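Local coordinates for protein inorganic pyrophosphatase (PDB 3LO0) that probably catalyses the magnesium-dependent hydrolysis of inorganic pyrophosphate to two phosphate ions, working as a homohexamer, at residues F148-S151 with F152-I156. Sequence-based numbering, arbitrary orientation.
Sequences FPVS and FLNSI
Phe-152 holds its CG anti to the backbone N (chi1 -178°), whereas Phe-148, four residues earlier, sets CG anti to its own carbonyl carbon (chi1 -80°); with these torsions, and the turn of the backbone between them, the two side chains run alongside each other in the same direction. Their rings form a T-shaped (edge-to-face) pair: centroids lie 5.0 Å apart and the planes are inclined at 62°. The CD2-CE2 edge of Phe-152 faces the Phe-148 ring, with CE2 over the middle of that face and CD2 3.7 Å from Phe-148 CG. A face of the Phe-152 ring receives Ile-156 CD1 from the next turn, displaced toward the rim.

The rings sit at the N-terminal start of helix 150-162, which packs against the beta-barrel core characteristic of soluble family I pyrophosphatases; Phe-148, Leu-153 and Ile-156 all touch Leu-128 of strand 124-131. Pro-149 occupies the N-cap position, and its carbonyl opens the helical ladder. Leu-153 N donates to Pro-149 O at 3.3 Å, while Phe-152 N adds a weak, bent bond to the same oxygen. The next i to i+4 bond runs from Asn-154 N to Val-150 O at 2.8 Å, and Ser-155 N meets Ser-151 O at 3.0 Å.

On the exposed side, the Asn-154 amide lies across Val-150, ND2 coming 3.6 Å from CG2. Tyr-138 of a second subunit packs on Phe-148, Pro-149 and Phe-152, placing the aromatic pair at a hexamer interface.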
# COMPACT_ATOMS: atom_id res chain seq x y z
N PHE A 148 7.18 26.33 7.43
CA PHE A 148 6.75 25.46 6.35
C PHE A 148 6.47 26.23 5.04
O PHE A 148 6.07 27.39 5.10
CB PHE A 148 5.45 24.74 6.68
CG PHE A 148 5.62 23.53 7.56
CD1 PHE A 148 5.06 23.49 8.83
CD2 PHE A 148 6.34 22.43 7.11
CE1 PHE A 148 5.20 22.35 9.62
CE2 PHE A 148 6.49 21.31 7.90
CZ PHE A 148 5.91 21.27 9.15
N PRO A 149 6.59 25.55 3.88
CA PRO A 149 6.13 26.14 2.62
C PRO A 149 4.67 26.59 2.68
O PRO A 149 3.84 25.87 3.20
CB PRO A 149 6.26 24.97 1.62
CG PRO A 149 7.33 24.07 2.23
CD PRO A 149 7.10 24.18 3.70
N VAL A 150 4.35 27.76 2.12
CA VAL A 150 2.98 28.27 2.15
C VAL A 150 2.02 27.32 1.43
O VAL A 150 0.86 27.15 1.84
CB VAL A 150 2.89 29.72 1.57
CG1 VAL A 150 3.06 29.74 0.01
CG2 VAL A 150 1.58 30.41 2.02
N SER A 151 2.51 26.63 0.40
CA SER A 151 1.67 25.66 -0.30
C SER A 151 1.17 24.58 0.65
O SER A 151 0.03 24.14 0.56
CB SER A 151 2.40 25.03 -1.50
OG SER A 151 3.70 24.57 -1.17
N PHE A 152 2.01 24.18 1.59
CA PHE A 152 1.64 23.16 2.56
C PHE A 152 0.56 23.70 3.53
O PHE A 152 -0.49 23.11 3.72
CB PHE A 152 2.87 22.71 3.31
CG PHE A 152 2.61 21.63 4.31
CD1 PHE A 152 1.94 20.46 3.94
CD2 PHE A 152 3.04 21.76 5.63
CE1 PHE A 152 1.67 19.45 4.87
CE2 PHE A 152 2.78 20.76 6.56
CZ PHE A 152 2.11 19.61 6.19
N LEU A 153 0.81 24.88 4.06
CA LEU A 153 -0.13 25.52 4.97
C LEU A 153 -1.46 25.71 4.31
O LEU A 153 -2.48 25.47 4.92
CB LEU A 153 0.42 26.87 5.40
CG LEU A 153 1.69 26.86 6.21
CD1 LEU A 153 2.13 28.28 6.48
CD2 LEU A 153 1.47 26.06 7.52
N ASN A 154 -1.45 26.15 3.05
CA ASN A 154 -2.69 26.39 2.31
C ASN A 154 -3.47 25.09 2.06
O ASN A 154 -4.71 25.05 2.14
CB ASN A 154 -2.42 27.16 1.00
CG ASN A 154 -1.98 28.61 1.23
OD1 ASN A 154 -2.24 29.20 2.28
ND2 ASN A 154 -1.31 29.20 0.23
N SER A 155 -2.74 24.01 1.81
CA SER A 155 -3.37 22.70 1.62
C SER A 155 -4.13 22.27 2.87
O SER A 155 -5.23 21.71 2.79
CB SER A 155 -2.30 21.66 1.23
OG SER A 155 -2.91 20.41 0.92
N ILE A 156 -3.55 22.54 4.04
CA ILE A 156 -4.19 22.20 5.28
C ILE A 156 -5.49 23.00 5.47
O ILE A 156 -6.53 22.42 5.83
CB ILE A 156 -3.23 22.37 6.52
CG1 ILE A 156 -2.09 21.32 6.49
CG2 ILE A 156 -3.99 22.22 7.81
CD1 ILE A 156 -0.86 21.71 7.38